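Local coordinates for soluble lytic murein transglycosylase (Pseudomonas aeruginosa, PDB 5OHU), which probably cleaves bacterial cell-wall peptidoglycan as a lytic transglycosylase, turning it over in both exolytic and endolytic fashion, at residues F497-Q502 with G518-M523; G525-T530 with I551-A556; S563-N568 with R582-L587. All coordinates share one frame; numbering follows the deposited sequence. Where two conformers were deposited one is given.

Contact 1 of 3, residues F497-Q502 with G518-M523; sequences FAITRQ and GLMQLM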
loop_
_atom_site.group_PDB
_atom_site.type_symbol
_atom_site.label_atom_id
_atom_site.label_comp_id
_atom_site.label_asym_id
_atom_site.label_seq_id
_atom_site.Cartn_x
_atom_site.Cartn_y
_atom_site.Cartn_z
ATOM N N PHE A 497 21.603 -2.187 -9.149
ATOM C CA PHE A 497 20.564 -1.573 -9.971
ATOM C C PHE A 497 19.178 -2.031 -9.523
ATOM O O PHE A 497 18.255 -1.219 -9.397
ATOM C CB PHE A 497 20.763 -1.928 -11.444
ATOM C CG PHE A 497 21.827 -1.139 -12.132
ATOM C CD1 PHE A 497 23.163 -1.449 -11.948
ATOM C CD2 PHE A 497 21.493 -0.113 -13.000
ATOM C CE1 PHE A 497 24.148 -0.734 -12.590
ATOM C CE2 PHE A 497 22.476 0.602 -13.656
ATOM C CZ PHE A 497 23.806 0.289 -13.448
ATOM N N ALA A 498 19.023 -3.343 -9.283
ATOM C CA ALA A 498 17.747 -3.888 -8.829
ATOM C C ALA A 498 17.313 -3.287 -7.496
ATOM O O ALA A 498 16.152 -2.903 -7.330
ATOM C CB ALA A 498 17.834 -5.412 -8.711
ATOM N N ILE A 499 18.224 -3.222 -6.525
ATOM C CA ILE A 499 17.870 -2.667 -5.226
ATOM C C ILE A 499 17.473 -1.208 -5.388
ATOM O O ILE A 499 16.487 -0.740 -4.805
ATOM C CB ILE A 499 19.046 -2.843 -4.245
ATOM C CG1 ILE A 499 19.195 -4.314 -3.836
ATOM C CG2 ILE A 499 18.929 -1.884 -3.040
ATOM C CD1 ILE A 499 18.282 -4.754 -2.699
ATOM N N THR A 500 18.216 -0.476 -6.215
ATOM C CA THR A 500 17.886 0.920 -6.463
ATOM C C THR A 500 16.533 1.051 -7.148
ATOM O O THR A 500 15.715 1.895 -6.769
ATOM C CB THR A 500 18.986 1.551 -7.306
ATOM O OG1 THR A 500 20.211 1.481 -6.577
ATOM C CG2 THR A 500 18.665 2.992 -7.623
ATOM N N ARG A 501 16.276 0.210 -8.150
ATOM C CA ARG A 501 15.004 0.276 -8.856
ATOM C C ARG A 501 13.826 0.048 -7.903
ATOM O O ARG A 501 12.807 0.745 -7.986
ATOM C CB ARG A 501 15.017 -0.734 -10.005
ATOM C CG ARG A 501 13.646 -1.092 -10.575
ATOM C CD ARG A 501 12.957 0.081 -11.246
ATOM N NE ARG A 501 11.752 -0.383 -11.918
ATOM C CZ ARG A 501 10.572 -0.498 -11.317
ATOM N NH1 ARG A 501 10.449 -0.171 -10.033
ATOM N NH2 ARG A 501 9.523 -0.938 -11.997
ATOM N N GLN A 502 13.964 -0.892 -6.963
ATOM C CA GLN A 502 12.911 -1.169 -5.989
ATOM C C GLN A 502 12.781 -0.059 -4.954
ATOM O O GLN A 502 11.668 0.340 -4.608
ATOM C CB GLN A 502 13.200 -2.506 -5.291
ATOM C CG GLN A 502 12.322 -2.881 -4.115
ATOM C CD GLN A 502 10.823 -2.969 -4.451
ATOM O OE1 GLN A 502 9.977 -2.506 -3.673
ATOM N NE2 GLN A 502 10.504 -3.465 -5.649
ATOM N N GLY A 518 17.060 8.982 -0.682
ATOM C CA GLY A 518 17.910 8.875 -1.854
ATOM C C GLY A 518 17.667 7.621 -2.673
ATOM O O GLY A 518 16.689 6.887 -2.488
ATOM N N LEU A 519 18.602 7.390 -3.613
ATOM C CA LEU A 519 18.476 6.280 -4.563
ATOM C C LEU A 519 18.304 4.944 -3.856
ATOM O O LEU A 519 17.543 4.083 -4.314
ATOM C CB LEU A 519 19.699 6.229 -5.477
ATOM C CG LEU A 519 19.731 7.357 -6.506
ATOM C CD1 LEU A 519 21.079 7.425 -7.214
ATOM C CD2 LEU A 519 18.578 7.209 -7.520
ATOM N N MET A 520 19.001 4.757 -2.741
ATOM C CA MET A 520 19.028 3.488 -2.041
ATOM C C MET A 520 18.339 3.562 -0.680
ATOM O O MET A 520 18.389 2.586 0.080
ATOM C CB MET A 520 20.483 3.023 -1.943
ATOM C CG MET A 520 20.972 2.484 -3.281
ATOM S SD MET A 520 22.654 1.798 -3.214
ATOM C CE MET A 520 22.195 0.052 -2.963
ATOM N N GLN A 521 17.648 4.676 -0.390
ATOM C CA GLN A 521 16.715 4.794 0.738
ATOM C C GLN A 521 17.414 4.475 2.060
ATOM O O GLN A 521 17.008 3.597 2.826
ATOM C CB GLN A 521 15.478 3.898 0.529
ATOM C CG GLN A 521 14.524 4.417 -0.538
ATOM C CD GLN A 521 13.854 5.725 -0.109
ATOM O OE1 GLN A 521 12.773 5.720 0.487
ATOM N NE2 GLN A 521 14.510 6.848 -0.399
ATOM N N LEU A 522 18.500 5.189 2.299
ATOM C CA LEU A 522 19.297 4.971 3.490
ATOM C C LEU A 522 18.723 5.753 4.661
ATOM O O LEU A 522 18.357 6.926 4.524
ATOM C CB LEU A 522 20.747 5.394 3.254
ATOM C CG LEU A 522 21.485 4.673 2.127
ATOM C CD1 LEU A 522 22.897 5.260 1.946
ATOM C CD2 LEU A 522 21.527 3.178 2.426
ATOM N N MET A 523 18.643 5.094 5.803
ATOM C CA MET A 523 18.380 5.801 7.041
ATOM C C MET A 523 19.638 6.547 7.480
ATOM O O MET A 523 20.753 6.045 7.303
ATOM C CB MET A 523 17.927 4.829 8.126
ATOM C CG MET A 523 16.615 4.146 7.777
ATOM S SD MET A 523 15.287 5.375 7.645
ATOM C CE MET A 523 15.376 6.185 9.239
#

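Contact 2 of 3, residues G525-T530 with I551-A556; sequences GTAKET and IRLGAA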
loop_
_atom_site.group_PDB
_atom_site.type_symbol
_atom_site.label_atom_id
_atom_site.label_comp_id
_atom_site.label_asym_id
_atom_site.label_seq_id
_atom_site.Cartn_x
_atom_site.Cartn_y
_atom_site.Cartn_z
ATOM N N GLY A 525 21.081 7.326 10.351
ATOM C CA GLY A 525 21.967 6.646 11.276
ATOM C C GLY A 525 22.686 5.482 10.625
ATOM O O GLY A 525 23.867 5.251 10.884
ATOM N N THR A 526 21.981 4.730 9.777
ATOM C CA THR A 526 22.628 3.688 8.989
ATOM C C THR A 526 23.740 4.267 8.120
ATOM O O THR A 526 24.838 3.700 8.038
ATOM C CB THR A 526 21.596 2.984 8.105
ATOM O OG1 THR A 526 20.560 2.422 8.920
ATOM C CG2 THR A 526 22.259 1.884 7.265
ATOM N N ALA A 527 23.469 5.394 7.456
ATOM C CA ALA A 527 24.473 5.979 6.578
ATOM C C ALA A 527 25.695 6.439 7.362
ATOM O O ALA A 527 26.827 6.278 6.896
ATOM C CB ALA A 527 23.872 7.141 5.778
ATOM N N LYS A 528 25.499 7.014 8.553
ATOM C CA LYS A 528 26.662 7.501 9.292
ATOM C C LYS A 528 27.519 6.347 9.804
ATOM O O LYS A 528 28.750 6.444 9.797
ATOM C CB LYS A 528 26.224 8.418 10.437
ATOM C CG LYS A 528 25.734 9.785 9.964
ATOM C CD LYS A 528 25.461 10.778 11.110
ATOM C CE LYS A 528 24.021 10.691 11.610
ATOM N NZ LYS A 528 23.677 11.818 12.527
ATOM N N GLU A 529 26.893 5.245 10.223
ATOM C CA GLU A 529 27.643 4.081 10.683
ATOM C C GLU A 529 28.431 3.449 9.542
ATOM O O GLU A 529 29.611 3.107 9.704
ATOM C CB GLU A 529 26.689 3.062 11.309
ATOM C CG GLU A 529 26.406 3.304 12.789
ATOM C CD GLU A 529 25.108 2.663 13.267
ATOM O OE1 GLU A 529 24.567 3.124 14.301
ATOM O OE2 GLU A 529 24.625 1.710 12.612
ATOM N N THR A 530 27.783 3.274 8.383
ATOM C CA THR A 530 28.468 2.775 7.194
ATOM C C THR A 530 29.647 3.665 6.837
ATOM O O THR A 530 30.748 3.176 6.543
ATOM C CB THR A 530 27.481 2.698 6.030
ATOM O OG1 THR A 530 26.390 1.847 6.395
ATOM C CG2 THR A 530 28.155 2.132 4.787
ATOM N N ILE A 551 24.951 6.209 -3.550
ATOM C CA ILE A 551 25.360 4.925 -4.108
ATOM C C ILE A 551 26.584 4.382 -3.383
ATOM O O ILE A 551 26.688 3.176 -3.130
ATOM C CB ILE A 551 25.618 5.074 -5.614
ATOM C CG1 ILE A 551 24.310 5.425 -6.319
ATOM C CG2 ILE A 551 26.251 3.789 -6.179
ATOM C CD1 ILE A 551 24.507 5.791 -7.796
ATOM N N ARG A 552 27.529 5.256 -3.031
ATOM C CA ARG A 552 28.740 4.790 -2.365
ATOM C C ARG A 552 28.423 4.205 -0.996
ATOM O O ARG A 552 28.912 3.124 -0.644
ATOM C CB ARG A 552 29.743 5.932 -2.238
ATOM C CG ARG A 552 30.436 6.277 -3.540
ATOM C CD ARG A 552 31.184 7.578 -3.420
ATOM N NE ARG A 552 32.378 7.434 -2.608
ATOM C CZ ARG A 552 33.092 8.458 -2.156
ATOM N NH1 ARG A 552 32.714 9.703 -2.432
ATOM N NH2 ARG A 552 34.178 8.236 -1.424
ATOM N N LEU A 553 27.615 4.914 -0.203
ATOM C CA LEU A 553 27.197 4.385 1.093
ATOM C C LEU A 553 26.217 3.237 0.942
ATOM O O LEU A 553 26.289 2.266 1.701
ATOM C CB LEU A 553 26.588 5.490 1.952
ATOM C CG LEU A 553 27.617 6.591 2.219
ATOM C CD1 LEU A 553 27.013 7.851 2.873
ATOM C CD2 LEU A 553 28.708 6.009 3.103
ATOM N N GLY A 554 25.302 3.318 -0.021
ATOM C CA GLY A 554 24.350 2.231 -0.194
ATOM C C GLY A 554 25.013 0.937 -0.640
ATOM O O GLY A 554 24.651 -0.149 -0.175
ATOM N N ALA A 555 25.982 1.030 -1.556
ATOM C CA ALA A 555 26.702 -0.165 -1.996
ATOM C C ALA A 555 27.474 -0.786 -0.848
ATOM O O ALA A 555 27.493 -2.015 -0.702
ATOM C CB ALA A 555 27.662 0.176 -3.142
ATOM N N ALA A 556 28.133 0.047 -0.039
ATOM C CA ALA A 556 28.873 -0.464 1.108
ATOM C C ALA A 556 27.944 -1.171 2.091
ATOM O O ALA A 556 28.193 -2.315 2.482
ATOM C CB ALA A 556 29.627 0.680 1.791
#

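Contact 3 of 3, residues S563-N568 with R582-L587; sequences SQFNGN and RVRQWL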
loop_
_atom_site.group_PDB
_atom_site.type_symbol
_atom_site.label_atom_id
_atom_site.label_comp_id
_atom_site.label_asym_id
_atom_site.label_seq_id
_atom_site.Cartn_x
_atom_site.Cartn_y
_atom_site.Cartn_z
ATOM N N SER A 563 27.515 -10.008 2.993
ATOM C CA SER A 563 28.399 -10.981 3.637
ATOM C C SER A 563 27.829 -11.501 4.947
ATOM O O SER A 563 28.121 -12.636 5.321
ATOM C CB SER A 563 29.814 -10.420 3.859
ATOM O OG SER A 563 29.779 -9.091 4.297
ATOM N N GLN A 564 26.981 -10.735 5.617
ATOM C CA GLN A 564 26.355 -11.235 6.831
ATOM C C GLN A 564 25.487 -12.465 6.562
ATOM O O GLN A 564 25.334 -13.304 7.453
ATOM C CB GLN A 564 25.553 -10.106 7.477
ATOM C CG GLN A 564 24.612 -10.529 8.560
ATOM C CD GLN A 564 24.009 -9.350 9.295
ATOM O OE1 GLN A 564 24.027 -8.217 8.806
ATOM N NE2 GLN A 564 23.467 -9.613 10.477
ATOM N N PHE A 565 24.957 -12.616 5.344
ATOM C CA PHE A 565 24.180 -13.788 4.953
ATOM C C PHE A 565 24.908 -14.602 3.895
ATOM O O PHE A 565 24.307 -15.101 2.934
ATOM C CB PHE A 565 22.784 -13.375 4.481
ATOM C CG PHE A 565 21.908 -12.923 5.607
ATOM C CD1 PHE A 565 21.273 -13.857 6.426
ATOM C CD2 PHE A 565 21.776 -11.577 5.899
ATOM C CE1 PHE A 565 20.487 -13.467 7.484
ATOM C CE2 PHE A 565 20.994 -11.173 6.970
ATOM C CZ PHE A 565 20.337 -12.131 7.770
ATOM N N ASN A 566 26.227 -14.701 4.057
ATOM C CA ASN A 566 27.084 -15.591 3.272
ATOM C C ASN A 566 26.961 -15.339 1.772
ATOM O O ASN A 566 27.049 -16.261 0.967
ATOM C CB ASN A 566 26.802 -17.052 3.617
ATOM C CG ASN A 566 27.005 -17.328 5.099
ATOM O OD1 ASN A 566 28.041 -16.981 5.664
ATOM N ND2 ASN A 566 25.996 -17.907 5.744
ATOM N N GLY A 567 26.792 -14.074 1.391
ATOM C CA GLY A 567 26.739 -13.720 -0.012
ATOM C C GLY A 567 25.499 -14.189 -0.729
ATOM O O GLY A 567 25.508 -14.298 -1.958
ATOM N N ASN A 568 24.431 -14.486 0.012
ATOM C CA ASN A 568 23.187 -14.979 -0.568
ATOM C C ASN A 568 22.262 -13.779 -0.787
ATOM O O ASN A 568 21.837 -13.141 0.178
ATOM C CB ASN A 568 22.555 -16.023 0.358
ATOM C CG ASN A 568 21.233 -16.577 -0.175
ATOM O OD1 ASN A 568 20.385 -15.839 -0.679
ATOM N ND2 ASN A 568 21.027 -17.880 0.000
ATOM N N ARG A 582 14.883 -10.122 11.766
ATOM C CA ARG A 582 13.712 -10.801 11.230
ATOM C C ARG A 582 14.109 -11.949 10.307
ATOM O O ARG A 582 13.471 -13.007 10.320
ATOM C CB ARG A 582 12.825 -9.812 10.488
ATOM C CG ARG A 582 11.936 -9.015 11.389
ATOM C CD ARG A 582 10.769 -9.840 11.843
ATOM N NE ARG A 582 9.738 -8.985 12.415
ATOM C CZ ARG A 582 9.365 -9.011 13.688
ATOM N NH1 ARG A 582 9.934 -9.867 14.524
ATOM N NH2 ARG A 582 8.414 -8.192 14.120
ATOM N N VAL A 583 15.148 -11.757 9.490
ATOM C CA VAL A 583 15.530 -12.807 8.550
ATOM C C VAL A 583 16.081 -14.017 9.293
ATOM O O VAL A 583 15.711 -15.156 8.995
ATOM C CB VAL A 583 16.518 -12.273 7.502
ATOM C CG1 VAL A 583 16.990 -13.407 6.590
ATOM C CG2 VAL A 583 15.846 -11.169 6.685
ATOM N N ARG A 584 16.943 -13.797 10.292
ATOM C CA ARG A 584 17.424 -14.920 11.093
ATOM C C ARG A 584 16.264 -15.660 11.755
ATOM O O ARG A 584 16.275 -16.891 11.848
ATOM C CB ARG A 584 18.440 -14.430 12.128
ATOM C CG ARG A 584 19.755 -13.978 11.500
ATOM C CD ARG A 584 20.825 -13.596 12.527
ATOM N NE ARG A 584 20.712 -12.209 12.983
ATOM C CZ ARG A 584 20.310 -11.857 14.199
ATOM N NH1 ARG A 584 19.988 -12.793 15.086
ATOM N NH2 ARG A 584 20.232 -10.574 14.530
ATOM N N GLN A 585 15.237 -14.928 12.200
ATOM C CA GLN A 585 14.053 -15.594 12.738
ATOM C C GLN A 585 13.378 -16.462 11.685
ATOM O O GLN A 585 12.903 -17.561 11.991
ATOM C CB GLN A 585 13.053 -14.573 13.277
ATOM C CG GLN A 585 13.535 -13.792 14.481
ATOM C CD GLN A 585 12.406 -13.064 15.181
ATOM O OE1 GLN A 585 11.748 -12.202 14.596
ATOM N NE2 GLN A 585 12.174 -13.410 16.443
ATOM N N TRP A 586 13.314 -15.982 10.439
ATOM C CA TRP A 586 12.693 -16.760 9.376
ATOM C C TRP A 586 13.555 -17.933 8.918
ATOM O O TRP A 586 13.107 -18.729 8.090
ATOM C CB TRP A 586 12.374 -15.854 8.196
ATOM C CG TRP A 586 11.462 -14.724 8.551
ATOM C CD1 TRP A 586 10.608 -14.662 9.609
ATOM C CD2 TRP A 586 11.314 -13.486 7.845
ATOM N NE1 TRP A 586 9.925 -13.469 9.600
ATOM C CE2 TRP A 586 10.343 -12.726 8.531
ATOM C CE3 TRP A 586 11.904 -12.948 6.699
ATOM C CZ2 TRP A 586 9.962 -11.446 8.119
ATOM C CZ3 TRP A 586 11.516 -11.680 6.284
ATOM C CH2 TRP A 586 10.555 -10.946 6.989
ATOM N N LEU A 587 14.761 -18.068 9.446
ATOM C CA LEU A 587 15.630 -19.187 9.132
ATOM C C LEU A 587 15.706 -20.232 10.243
ATOM O O LEU A 587 16.362 -21.262 10.047
ATOM C CB LEU A 587 17.035 -18.666 8.827
ATOM C CG LEU A 587 17.163 -17.879 7.524
ATOM C CD1 LEU A 587 18.523 -17.223 7.434
ATOM C CD2 LEU A 587 16.946 -18.827 6.358
#

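Contact 1 of 3, residues F497-Q502 with G518-M523
Helix 493-504 comes near the loop before helix 524-534 at Thr500 and Met520, whose CA atoms are 5.2 Å apart. Both segments belong to the lysozyme-like transglycosylase domain, and the loop carries the sequence GLMQLM, a signature of this family. A type I turn from Gly518 to Gln521 places Leu519 and Met520 against the helix. No hydrogen bond crosses directly between the two segments, and all four touching residues are buried.

Thr500 carries much of the contact. Its methyl is anti to the backbone N, which puts CG2 beside the loop, 3.7 Å from Leu519 O and 4.0 Å from Leu519 CB. The hydroxyl lies on the other branch. OG1 sits 3.5 Å from Met520 CG, but its hydrogen bond goes to Ile496 O within the helix. Leu519 O is bonded to Ser504 OG, so the same helix also holds the loop by a polar bond one turn further on.

Met520 runs at about a right angle to Ile499. Its chain bends at the last torsion (chi3 95°), and CE meets Ile499 CG2 at 3.8 Å. The Met520 backbone is held by Asn550 OD1 at N and by Tyr576 OH at O. Gly518 O closes the turn by accepting Gln521 N, and also takes Gln521 NE2 on a lone pair at 3.0 Å.

Contact 2 of 3, residues G525-T530 with I551-A556
Thr530 and Ala556 make one of the two shortest approaches between these helices, methyl against methyl, with Thr530 CG2 3.6 Å from Ala556 CB. Both CB atoms point toward the opposing helix. With Thr530 OG1 beside the backbone N (chi1 -58°), the methyl CG2 lies opposite that N and faces the interface. The same methyl lies 3.6 Å from Leu553 O. It also passes the Leu553 side chain more loosely, with Thr530 CG2 4.3 Å from Leu553 CD2. Leu553 reaches in the opposite direction, from helix 547-564 toward helix 524-534. Its two methyls divide the work: CD1 is 4.3 Å from Ala527 CB, and CD2 is 4.2 Å from Ala527 O. Around them, Leu553 also packs on Leu522, Ser531 and Ile536, and Ala556 touches Phe534.

The helices belong to the lysozyme-like domain of the Slt family. Their segments cross almost perpendicularly, at 82°, with the axes 9.6 Å apart at closest approach. The residues that meet here are small or branched, and a crossing this steep keeps the shared surface short. Ala527 and Leu553 have the nearest CA atoms, 6.3 Å apart.

No hydrogen bond joins the two segments; the polar bonds described here lie within each helix. Thr530 OG1 gives a hydrogen bond of 2.9 Å to Thr526 O. It approaches from above the carbonyl plane, 37° out of it. Thr530 N binds the same oxygen from the opposite face, so two bonds grip Thr526 O. The OG1 bond probably helps to hold the rotation about CA-CB, and with it the place of CG2. On the facing helix, Ala556 O accepts a hydrogen bond from Ser559 OG.

Contact 3 of 3, residues S563-N568 with R582-L587
One aromatic ring makes nearly the whole of this contact: Phe565, just past the end of helix 547-564, reaches to three residues of segment 582-587 through the same corner, CE1. The helix ends in a Schellman motif with Asn566, at positive phi, as its C-prime residue. A type I' turn from Phe565 to Asn568 overlaps it. Both segments lie in the lysozyme-like transglycosylase domain.

The nearest CA atoms, those of Phe565 and Arg584, are still 9.2 Å apart, so the ring has to bridge the gap. Phe565 CB points toward the partner helix. Phe565 CE1 is 3.6 Å from Val583 CG1, and CZ is 3.8 Å from Val583 CB. The ring and the valine side chain meet at a slant. Val583 turns CG1 away from its own backbone N (chi1 176°) and so brings this methyl to the ring. Leu587 CD1 adds a looser touch at 4.2 Å from Phe565 CE1. In the conformer given, CG of the exposed Arg584 lies 4.1 Å from Phe565 CE1; a second conformer was deposited, so this touch is less certain.

Leu571 and Ala575 of helix 569-578 also pack on Phe565, while Trp598 touches both Val583 and Leu587. The ring therefore joins a buried apolar cluster fed by several helices. Within helix 580-586, Arg582 NH1 bonds Gln585 OE1 at 3.0 Å, with the acceptor close to the guanidinium plane.

The three contacts follow one another along the chain in series, and all lie in the transglycosylase domain. Contacts 1 and 2 are neighbours, with centres 11 Å apart. They touch directly: Met520 and Leu522 of contact 1 pack on Gly554 and its neighbours in contact 2. Contact 3 lies further off, about 20 Å from contact 1 and 19 Å from contact 2, between centres, and touches neither. Helix 547-564 gives its early part to contact 2, and its C-terminal end leads into contact 3. This helix therefore runs from the packing near the GLMQLM loop to the turn whose Phe565 meets helix 580-586.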